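Local coordinates for antifreeze protein (Marinomonas primoryensis, PDB 3P4G) that probably binds ice through waters anchored on a calcium-dependent, right-handed beta-helix, acting as a hyperactive antifreeze protein in an Antarctic bacterium, at residues N38-T43 / D57-D62; N83-V88 / N102-I107; V260-H265 / S279-F284; G269-N274 / A301-I306. All blocks are in the same frame, centred on the assembly; numbering follows the deposited sequence.

How the contacts relate
Contacts 1, 2 and 3 join parallel strands from successive turns of one beta-helix, whereas contact 4 joins a strand on another face to a segment of the C-terminal region, where the coil ends. Contacts 1 and 2 adjoin through strands 58-61 and 85-88 and share a calcium ion; contacts 3 and 4 adjoin through strands 279-282 and 305-308. The centres of contacts 1 and 3 lie about 52 Å apart. Each of the first three buries aliphatic side chains on one strand face. Their outer faces differ: polar and watery in contact 1, tyrosine-bearing in contact 2, partly covered in contact 3. Contact 4 is the most buried of the four, with a phenylalanine beside a calcium site.

Contact 1 (N38-T43 / D57-D62); sequences NNVAVT and DKVSID. With CA (calcium ion), chain E; CA (calcium ion), chain F.
Val40 and Val59 meet on the closely packed face of two parallel strands, the CB of Val40 lying 4.0 Å from CG2 of Val59. Two residues on, on the same face, CB of Val42 is as close to CG1 of Ile61. Phe25 extends this apolar layer beyond Val40 and Val42, and Leu86 beyond Val59 and Ile61. The strands, 39-42 and 58-61, belong to successive turns of the right-handed beta-helix, and backbone bonds alternate between them from Lys58 N to Asp62 N. At the strand starts the polar chemistry is tight as well: Asp57 OD1 takes the N-H of Asn38 at 2.8 Å through its anti lone pair while also binding a calcium ion at 2.3 Å. Asn38 belongs to that site, and Asp57 OD2 reaches the next calcium in the row.

The face carrying Asn39 and Lys58 is much looser. In Asn39, CG anti to the backbone N (chi1 -178°) sends the side chain the same way as that of Lys58, and OD1 lies 3.8 Å from CB of Lys58. A water donates to Asn39 OD1 at 2.6 Å and to Val40 O. A second water at the far end donates to Asp62 OD2 and, more distantly, to Thr43 O.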
# COMPACT_ATOMS: atom_id res chain seq x y z
N ASN A 38 12.16 25.18 16.88
CA ASN A 38 12.20 26.13 15.78
C ASN A 38 10.90 26.32 15.00
O ASN A 38 10.06 25.43 14.92
CB ASN A 38 13.32 25.76 14.81
CG ASN A 38 14.68 25.84 15.45
OD1 ASN A 38 15.36 24.83 15.66
ND2 ASN A 38 15.12 27.07 15.76
N ASN A 39 10.76 27.51 14.40
CA ASN A 39 9.67 27.78 13.45
C ASN A 39 10.36 28.41 12.25
O ASN A 39 10.92 29.52 12.34
CB ASN A 39 8.58 28.73 14.01
CG ASN A 39 7.45 28.96 13.00
OD1 ASN A 39 6.97 28.01 12.38
ND2 ASN A 39 7.07 30.19 12.81
N VAL A 40 10.40 27.67 11.15
CA VAL A 40 11.10 28.11 9.95
C VAL A 40 10.07 28.35 8.86
O VAL A 40 9.30 27.45 8.53
CB VAL A 40 12.16 27.08 9.50
CG1 VAL A 40 12.91 27.54 8.16
CG2 VAL A 40 13.15 26.86 10.63
N ALA A 41 10.05 29.58 8.31
CA ALA A 41 9.13 29.93 7.25
C ALA A 41 9.94 30.30 6.03
O ALA A 41 10.71 31.28 6.10
CB ALA A 41 8.25 31.16 7.68
N VAL A 42 9.79 29.55 4.96
CA VAL A 42 10.48 29.81 3.68
C VAL A 42 9.43 30.12 2.59
O VAL A 42 8.61 29.27 2.23
CB VAL A 42 11.37 28.59 3.25
CG1 VAL A 42 12.09 28.87 1.91
CG2 VAL A 42 12.37 28.22 4.37
N THR A 43 9.40 31.36 2.08
CA THR A 43 8.39 31.72 1.07
C THR A 43 8.82 31.25 -0.33
O THR A 43 7.98 31.13 -1.22
CB THR A 43 8.10 33.24 1.00
OG1 THR A 43 9.32 33.92 0.76
CG2 THR A 43 7.52 33.76 2.30
N ASP A 57 10.07 20.90 16.01
CA ASP A 57 10.27 22.02 15.08
C ASP A 57 9.15 22.03 14.05
O ASP A 57 8.64 20.99 13.64
CB ASP A 57 11.58 21.82 14.32
CG ASP A 57 12.78 21.68 15.26
OD1 ASP A 57 13.09 22.64 16.04
OD2 ASP A 57 13.42 20.63 15.22
N LYS A 58 8.83 23.22 13.57
CA LYS A 58 7.86 23.37 12.50
C LYS A 58 8.63 24.06 11.37
O LYS A 58 9.36 25.04 11.60
CB LYS A 58 6.68 24.28 12.89
CG LYS A 58 5.66 24.43 11.70
CD LYS A 58 4.27 24.88 12.20
CE LYS A 58 3.29 25.21 11.03
NZ LYS A 58 2.03 25.81 11.61
N VAL A 59 8.50 23.49 10.17
CA VAL A 59 9.10 24.05 8.95
C VAL A 59 8.02 24.14 7.86
O VAL A 59 7.26 23.18 7.63
CB VAL A 59 10.28 23.17 8.44
CG1 VAL A 59 10.73 23.72 7.09
CG2 VAL A 59 11.47 23.13 9.43
N SER A 60 7.94 25.30 7.20
CA SER A 60 6.92 25.54 6.18
C SER A 60 7.61 26.20 5.01
O SER A 60 8.27 27.23 5.17
CB SER A 60 5.81 26.44 6.71
OG SER A 60 5.26 25.93 7.91
N ILE A 61 7.46 25.59 3.86
CA ILE A 61 8.17 25.97 2.61
C ILE A 61 7.10 26.13 1.54
O ILE A 61 6.34 25.20 1.26
CB ILE A 61 9.21 24.82 2.22
CG1 ILE A 61 10.33 24.68 3.27
CG2 ILE A 61 9.83 25.01 0.80
CD1 ILE A 61 10.90 23.28 3.42
N ASP A 62 7.01 27.32 0.93
CA ASP A 62 5.99 27.52 -0.09
C ASP A 62 6.48 27.05 -1.46
O ASP A 62 5.68 26.82 -2.38
CB ASP A 62 5.65 29.00 -0.19
CG ASP A 62 5.00 29.52 1.06
OD1 ASP A 62 4.32 28.73 1.76
OD2 ASP A 62 5.14 30.73 1.29
CA CA E . 15.29 22.68 16.74
CA CA F . 13.45 18.33 15.59
O HOH W 1 6.61 27.57 9.85
O HOH W 2 4.98 32.34 -0.96

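Contact 2 (N83-V88 / N102-I107); sequences NDQLYV and NDEIYI. With CA (calcium ion), chain G; CA (calcium ion), chain F; CA (calcium ion), chain H.
Leu86 and Ile105 are paired on the interior face of adjacent turns, with CD2 of the leucine 4.3 Å from CG2 of the isoleucine. Val88 and Ile107 repeat the contact, CB to CG1 at 4.1 Å, and Ile96, from a strand on another face of the beta-helix, packs against Leu86, Ile105 and Ile107. Strands 85-88 and 104-107 run parallel, joined by regular hydrogen bonds. On the outer face Tyr87 and Tyr106 lie side by side and point the same way. Their planes, 21° apart, are slid so that the rings barely overlap, CE1 of Tyr87 coming 3.7 Å from CD2 of Tyr106.

Toward the polar edge, Asp84 OD2 and Asp103 OD1 share one calcium ion, at 2.3 and 2.4 Å, while the second oxygen of each carboxylate binds the calcium on its own far side. Asp103 OD1 also accepts the N-H of Asp84 at 2.9 Å, on its anti side and 21° out of the carboxylate plane. Outermost, Asn83 OD1 accepts the N-H of Asn102 at 2.9 Å. With Asp84 OD2 only 3.1 Å from Asp103 OD1, the shared calcium probably offsets the repulsion between neighbouring carboxylates, consistent with the calcium dependence of this antifreeze protein.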
# COMPACT_ATOMS: atom_id res chain seq x y z
N ASN A 83 9.28 15.64 17.86
CA ASN A 83 7.98 15.49 17.16
C ASN A 83 7.82 16.72 16.23
O ASN A 83 7.39 17.80 16.68
CB ASN A 83 6.84 15.49 18.19
CG ASN A 83 6.91 14.32 19.18
OD1 ASN A 83 7.40 13.22 18.88
ND2 ASN A 83 6.40 14.57 20.38
N ASP A 84 8.22 16.58 14.96
CA ASP A 84 8.38 17.72 14.03
C ASP A 84 7.25 17.82 13.04
O ASP A 84 6.62 16.80 12.73
CB ASP A 84 9.71 17.60 13.30
CG ASP A 84 10.89 17.50 14.26
OD1 ASP A 84 11.22 18.48 15.00
OD2 ASP A 84 11.52 16.42 14.33
N GLN A 85 7.02 19.03 12.51
CA GLN A 85 5.87 19.23 11.60
C GLN A 85 6.38 19.97 10.38
O GLN A 85 6.97 21.07 10.52
CB GLN A 85 4.84 20.06 12.32
CG GLN A 85 3.50 20.15 11.56
CD GLN A 85 2.44 20.87 12.39
OE1 GLN A 85 2.40 20.74 13.61
NE2 GLN A 85 1.59 21.65 11.72
N LEU A 86 6.20 19.36 9.22
CA LEU A 86 6.71 19.90 7.95
C LEU A 86 5.61 20.14 6.97
O LEU A 86 4.71 19.30 6.79
CB LEU A 86 7.79 18.96 7.37
CG LEU A 86 8.23 19.26 5.93
CD1 LEU A 86 8.90 20.65 5.87
CD2 LEU A 86 9.22 18.16 5.48
N TYR A 87 5.63 21.33 6.34
CA TYR A 87 4.71 21.62 5.26
C TYR A 87 5.57 22.04 4.07
O TYR A 87 6.46 22.86 4.22
CB TYR A 87 3.79 22.76 5.65
CG TYR A 87 2.93 23.25 4.49
CD1 TYR A 87 1.80 22.54 4.10
CD2 TYR A 87 3.27 24.41 3.80
CE1 TYR A 87 1.02 22.99 3.02
CE2 TYR A 87 2.49 24.87 2.74
CZ TYR A 87 1.37 24.17 2.37
OH TYR A 87 0.61 24.60 1.30
N VAL A 88 5.36 21.41 2.92
CA VAL A 88 5.96 21.85 1.64
C VAL A 88 4.83 22.05 0.58
O VAL A 88 4.12 21.08 0.28
CB VAL A 88 6.97 20.81 1.12
CG1 VAL A 88 7.47 21.26 -0.25
CG2 VAL A 88 8.13 20.61 2.09
N ASN A 102 7.46 11.43 16.66
CA ASN A 102 6.16 11.27 15.99
C ASN A 102 5.96 12.48 15.10
O ASN A 102 5.56 13.55 15.57
CB ASN A 102 5.04 11.21 16.99
CG ASN A 102 5.21 10.09 18.00
OD1 ASN A 102 5.59 8.97 17.64
ND2 ASN A 102 4.91 10.37 19.26
N ASP A 103 6.38 12.32 13.85
CA ASP A 103 6.49 13.46 12.89
C ASP A 103 5.29 13.55 11.93
O ASP A 103 4.68 12.51 11.54
CB ASP A 103 7.76 13.28 12.08
CG ASP A 103 9.00 13.28 12.93
OD1 ASP A 103 9.33 14.31 13.56
OD2 ASP A 103 9.69 12.24 13.03
N GLU A 104 5.01 14.78 11.49
CA GLU A 104 3.85 15.06 10.65
C GLU A 104 4.40 15.77 9.42
O GLU A 104 5.03 16.81 9.55
CB GLU A 104 2.85 15.92 11.42
CG GLU A 104 1.66 16.29 10.60
CD GLU A 104 0.44 16.74 11.41
OE1 GLU A 104 0.38 16.64 12.66
OE2 GLU A 104 -0.52 17.19 10.75
N ILE A 105 4.23 15.15 8.25
CA ILE A 105 4.75 15.72 6.96
C ILE A 105 3.56 15.93 6.00
O ILE A 105 2.71 15.05 5.83
CB ILE A 105 5.73 14.77 6.31
CG1 ILE A 105 7.02 14.65 7.14
CG2 ILE A 105 6.12 15.29 4.92
CD1 ILE A 105 7.99 13.58 6.59
N TYR A 106 3.50 17.12 5.39
CA TYR A 106 2.52 17.39 4.40
C TYR A 106 3.20 18.05 3.23
O TYR A 106 3.63 19.20 3.35
CB TYR A 106 1.48 18.38 4.97
CG TYR A 106 0.23 18.55 4.11
CD1 TYR A 106 -0.94 17.87 4.41
CD2 TYR A 106 0.23 19.39 2.98
CE1 TYR A 106 -2.09 18.04 3.65
CE2 TYR A 106 -0.92 19.53 2.18
CZ TYR A 106 -2.07 18.86 2.54
OH TYR A 106 -3.22 19.00 1.75
N ILE A 107 3.26 17.34 2.11
CA ILE A 107 3.83 17.84 0.86
C ILE A 107 2.70 17.88 -0.18
O ILE A 107 2.08 16.86 -0.49
CB ILE A 107 4.94 16.89 0.39
CG1 ILE A 107 6.08 16.87 1.42
CG2 ILE A 107 5.37 17.26 -1.02
CD1 ILE A 107 6.79 15.53 1.44
CA CA G . 11.57 14.08 14.26
CA CA F . 13.45 18.33 15.59
CA CA H . 9.68 9.88 13.00

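Contact 3 (V260-H265 / S279-F284); sequences VLIVEH and SIYLKF
Val260 and Ser279 open two strands, 260-263 and 279-282, that run parallel with axes 4.7 Å apart and directions differing by 8°. They belong to consecutive turns of the right-handed beta-helix, in register, residue beside residue. Hydrogen bonds alternate across them: Leu261 N to Ser279 O, Tyr281 N to Leu261 O, Val263 N to Tyr281 O and Lys283 N to Val263 O. The spacing widens late in the strands, where the CA atoms of Val263 and Leu282 are 5.4 Å apart. Just beyond, a single water donates to Val263 O and His265 O and accepts from Phe284 N, tying the turns together where direct backbone bonding stops.

On the interior face Leu261 and Ile280 lie side by side, CD2 to CD1 at 4.0 Å. Val263 is packed more tightly: its chi1 of 28° is away from a staggered value, and CG1 sits 3.6 Å from CD2 of Leu282 and 3.3 Å from Tyr281 O, which suggests some strain. The opposite face is covered around Ile262 and Tyr281. There Ile262 places CG2 3.9 Å from CD2 of Tyr281, whose ring meets that of Phe320 from the C-terminal region.

Past the strands, Glu264 turns its carboxylate to Arg241 in a salt bridge and to Gln243 in a hydrogen bond. His265 and Phe284 stack face to face, their ring centroids 4.4 Å apart and planes at 28°. CE1 of Phe284 lies over the centre of the imidazole, 3.6 Å above its plane.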
# COMPACT_ATOMS: atom_id res chain seq x y z
N VAL A 260 -10.99 -18.51 1.99
CA VAL A 260 -12.23 -18.29 1.26
C VAL A 260 -11.91 -17.44 0.03
O VAL A 260 -11.19 -16.42 0.13
CB VAL A 260 -13.29 -17.54 2.16
CG1 VAL A 260 -14.42 -17.01 1.28
CG2 VAL A 260 -13.75 -18.51 3.31
N LEU A 261 -12.45 -17.85 -1.12
CA LEU A 261 -12.36 -17.03 -2.34
C LEU A 261 -13.78 -16.75 -2.83
O LEU A 261 -14.56 -17.65 -3.08
CB LEU A 261 -11.56 -17.75 -3.43
CG LEU A 261 -11.56 -17.02 -4.78
CD1 LEU A 261 -10.88 -15.64 -4.67
CD2 LEU A 261 -10.73 -17.89 -5.75
N ILE A 262 -14.11 -15.48 -2.89
CA ILE A 262 -15.37 -15.03 -3.48
C ILE A 262 -15.12 -14.38 -4.80
O ILE A 262 -14.40 -13.39 -4.90
CB ILE A 262 -16.11 -14.06 -2.54
CG1 ILE A 262 -16.45 -14.81 -1.24
CG2 ILE A 262 -17.49 -13.59 -3.14
CD1 ILE A 262 -16.70 -13.91 -0.17
N VAL A 263 -15.76 -14.93 -5.83
CA VAL A 263 -15.58 -14.42 -7.19
C VAL A 263 -16.93 -13.99 -7.68
O VAL A 263 -17.84 -14.81 -7.86
CB VAL A 263 -14.82 -15.44 -8.11
CG1 VAL A 263 -15.06 -16.81 -7.68
CG2 VAL A 263 -15.10 -15.31 -9.56
N GLU A 264 -17.07 -12.68 -7.93
CA GLU A 264 -18.40 -12.16 -8.24
C GLU A 264 -18.74 -12.14 -9.75
O GLU A 264 -19.88 -11.85 -10.11
CB GLU A 264 -18.56 -10.77 -7.64
CG GLU A 264 -18.38 -10.72 -6.13
CD GLU A 264 -18.67 -9.34 -5.53
OE1 GLU A 264 -19.11 -8.43 -6.25
OE2 GLU A 264 -18.48 -9.15 -4.30
N HIS A 265 -17.76 -12.41 -10.61
CA HIS A 265 -17.94 -12.27 -12.06
C HIS A 265 -17.31 -13.50 -12.78
O HIS A 265 -17.21 -14.59 -12.18
CB HIS A 265 -17.39 -10.88 -12.49
CG HIS A 265 -18.08 -10.32 -13.70
ND1 HIS A 265 -17.81 -10.77 -14.98
CD2 HIS A 265 -19.10 -9.44 -13.82
CE1 HIS A 265 -18.61 -10.15 -15.84
NE2 HIS A 265 -19.37 -9.30 -15.16
N SER A 279 -12.85 -22.73 0.61
CA SER A 279 -14.18 -22.44 0.08
C SER A 279 -14.15 -21.45 -1.06
O SER A 279 -13.37 -20.49 -1.04
CB SER A 279 -15.11 -21.84 1.17
OG SER A 279 -15.21 -22.70 2.31
N ILE A 280 -15.00 -21.70 -2.04
CA ILE A 280 -15.10 -20.76 -3.17
C ILE A 280 -16.57 -20.49 -3.42
O ILE A 280 -17.38 -21.43 -3.45
CB ILE A 280 -14.33 -21.24 -4.44
CG1 ILE A 280 -14.31 -20.13 -5.51
CG2 ILE A 280 -14.92 -22.55 -5.08
CD1 ILE A 280 -13.54 -20.49 -6.79
N TYR A 281 -16.91 -19.23 -3.70
CA TYR A 281 -18.26 -18.85 -4.03
C TYR A 281 -18.22 -18.27 -5.44
O TYR A 281 -17.60 -17.24 -5.66
CB TYR A 281 -18.73 -17.77 -3.05
CG TYR A 281 -20.14 -17.27 -3.25
CD1 TYR A 281 -21.12 -18.04 -3.91
CD2 TYR A 281 -20.53 -16.03 -2.70
CE1 TYR A 281 -22.41 -17.59 -4.07
CE2 TYR A 281 -21.86 -15.55 -2.88
CZ TYR A 281 -22.78 -16.35 -3.55
OH TYR A 281 -24.09 -15.90 -3.74
N LEU A 282 -18.88 -18.95 -6.36
CA LEU A 282 -18.95 -18.54 -7.77
C LEU A 282 -20.28 -17.83 -7.95
O LEU A 282 -21.26 -18.43 -8.42
CB LEU A 282 -18.90 -19.77 -8.67
CG LEU A 282 -17.63 -20.64 -8.55
CD1 LEU A 282 -17.74 -21.96 -9.33
CD2 LEU A 282 -16.40 -19.85 -9.06
N LYS A 283 -20.33 -16.55 -7.60
CA LYS A 283 -21.62 -15.84 -7.56
C LYS A 283 -22.19 -15.63 -8.97
O LYS A 283 -23.40 -15.48 -9.15
CB LYS A 283 -21.39 -14.49 -6.89
CG LYS A 283 -22.63 -13.61 -6.67
CD LYS A 283 -22.29 -12.56 -5.59
CE LYS A 283 -23.55 -12.13 -4.85
NZ LYS A 283 -24.41 -11.21 -5.69
N PHE A 284 -21.32 -15.66 -9.99
CA PHE A 284 -21.71 -15.35 -11.38
C PHE A 284 -22.33 -16.54 -12.14
O PHE A 284 -22.97 -16.34 -13.18
CB PHE A 284 -20.48 -14.82 -12.13
CG PHE A 284 -20.76 -14.21 -13.51
CD1 PHE A 284 -21.22 -12.91 -13.63
CD2 PHE A 284 -20.51 -14.96 -14.68
CE1 PHE A 284 -21.44 -12.34 -14.91
CE2 PHE A 284 -20.74 -14.41 -15.95
CZ PHE A 284 -21.18 -13.08 -16.05
O HOH W 3 -18.36 -16.26 -10.17

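Contact 4 (G269-N274 / A301-I306); sequences GTVAGN and ANFEHI. With CA (calcium ion), chain Q; CA (calcium ion), chain P.
At the C-terminal end of the calcium-binding beta-helix, Gly273 and Phe303 pack against each other beside the last calcium site in chain order. The backbone of Gly273 lies over one face of the Phe303 ring: its N is 3.5 Å above the plane, offset toward the rim, and its CA makes a CH-pi contact, 4.2 Å from the ring centroid and 24° off the normal. Val271 crosses the phenylalanine at about a right angle, touching CE1 with CG2 at 3.8 Å. Helix 294-300 packs on Val271 through Arg299 and Val300, while Ile280 and Leu254 also meet the Phe303 side chain, and the ring is buried among them near the end of the coil.

The two segments also meet through metal. Asn274 O binds one calcium ion at 2.4 Å, and Glu304 grips the same ion with both carboxylate oxygens, OE1 at 2.6 Å and OE2 at 2.5 Å. Asp278 and Gly276 contribute further ligands, and two waters complete the set. One of these waters donates a hydrogen bond to Asn302 O at 2.8 Å, which makes that carbonyl a second-shell group. Gly273 O, in contrast, turns to the preceding calcium in the row. A bidentate glutamate and two waters take the place of protein ligands used at the other sites, ending the row of calcium ions characteristic of this right-handed, calcium-binding beta-helix.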
# COMPACT_ATOMS: atom_id res chain seq x y z
N GLY A 269 -9.32 -17.68 -14.84
CA GLY A 269 -7.93 -17.89 -14.39
C GLY A 269 -7.71 -19.10 -13.52
O GLY A 269 -8.63 -19.88 -13.30
N THR A 270 -6.48 -19.27 -13.05
CA THR A 270 -6.12 -20.45 -12.21
C THR A 270 -6.39 -20.10 -10.75
O THR A 270 -5.97 -19.03 -10.26
CB THR A 270 -4.62 -20.81 -12.42
OG1 THR A 270 -4.46 -21.25 -13.78
CG2 THR A 270 -4.11 -21.96 -11.43
N VAL A 271 -7.08 -20.99 -10.05
CA VAL A 271 -7.43 -20.73 -8.64
C VAL A 271 -7.10 -21.96 -7.81
O VAL A 271 -7.35 -23.10 -8.24
CB VAL A 271 -8.92 -20.32 -8.41
CG1 VAL A 271 -9.23 -19.00 -9.08
CG2 VAL A 271 -9.94 -21.43 -8.91
N ALA A 272 -6.49 -21.73 -6.65
CA ALA A 272 -6.09 -22.84 -5.74
C ALA A 272 -6.37 -22.53 -4.31
O ALA A 272 -6.00 -21.46 -3.80
CB ALA A 272 -4.61 -23.20 -5.93
N GLY A 273 -7.03 -23.46 -3.64
CA GLY A 273 -7.21 -23.36 -2.17
C GLY A 273 -5.89 -23.68 -1.44
O GLY A 273 -5.66 -23.15 -0.31
N ASN A 274 -5.06 -24.51 -2.10
CA ASN A 274 -3.84 -25.09 -1.53
C ASN A 274 -4.22 -25.88 -0.27
O ASN A 274 -5.38 -26.32 -0.14
CB ASN A 274 -2.80 -23.98 -1.25
CG ASN A 274 -2.40 -23.23 -2.53
OD1 ASN A 274 -2.49 -22.03 -2.57
ND2 ASN A 274 -1.95 -23.96 -3.57
N ALA A 301 -12.12 -27.49 -9.00
CA ALA A 301 -12.22 -28.80 -8.36
C ALA A 301 -11.32 -29.01 -7.17
O ALA A 301 -11.63 -29.85 -6.32
CB ALA A 301 -11.97 -29.89 -9.38
N ASN A 302 -10.23 -28.24 -7.08
CA ASN A 302 -9.32 -28.39 -5.95
C ASN A 302 -9.94 -27.85 -4.62
O ASN A 302 -9.50 -28.25 -3.54
CB ASN A 302 -7.98 -27.74 -6.27
CG ASN A 302 -8.10 -26.23 -6.46
OD1 ASN A 302 -8.34 -25.72 -7.59
ND2 ASN A 302 -8.00 -25.53 -5.38
N PHE A 303 -11.01 -27.04 -4.74
CA PHE A 303 -11.66 -26.46 -3.55
C PHE A 303 -12.52 -27.49 -2.82
O PHE A 303 -13.28 -28.22 -3.45
CB PHE A 303 -12.51 -25.26 -3.89
CG PHE A 303 -11.70 -24.01 -4.01
CD1 PHE A 303 -11.01 -23.72 -5.20
CD2 PHE A 303 -11.60 -23.11 -2.91
CE1 PHE A 303 -10.18 -22.54 -5.29
CE2 PHE A 303 -10.82 -21.94 -2.98
CZ PHE A 303 -10.12 -21.65 -4.17
N GLU A 304 -12.39 -27.52 -1.48
CA GLU A 304 -13.21 -28.44 -0.69
C GLU A 304 -14.72 -28.08 -0.71
O GLU A 304 -15.58 -28.98 -0.67
CB GLU A 304 -12.68 -28.55 0.74
CG GLU A 304 -11.36 -29.27 0.83
CD GLU A 304 -10.13 -28.46 0.47
OE1 GLU A 304 -10.17 -27.19 0.39
OE2 GLU A 304 -9.08 -29.11 0.33
N HIS A 305 -15.03 -26.80 -0.77
CA HIS A 305 -16.41 -26.38 -0.71
C HIS A 305 -16.68 -25.42 -1.83
O HIS A 305 -15.93 -24.47 -2.01
CB HIS A 305 -16.71 -25.69 0.63
CG HIS A 305 -16.22 -26.47 1.80
ND1 HIS A 305 -16.92 -27.53 2.34
CD2 HIS A 305 -15.02 -26.45 2.44
CE1 HIS A 305 -16.21 -28.07 3.32
NE2 HIS A 305 -15.05 -27.42 3.40
N ILE A 306 -17.81 -25.60 -2.50
CA ILE A 306 -18.08 -24.81 -3.70
C ILE A 306 -19.54 -24.42 -3.71
O ILE A 306 -20.42 -25.29 -3.74
CB ILE A 306 -17.74 -25.53 -5.05
CG1 ILE A 306 -16.30 -26.05 -5.05
CG2 ILE A 306 -18.00 -24.57 -6.26
CD1 ILE A 306 -15.98 -26.98 -6.32
CA CA Q . -7.52 -27.18 0.39
CA CA P . -5.78 -22.96 1.97
O HOH W 4 -7.75 -26.81 -1.97
O HOH W 5 -6.04 -29.14 0.63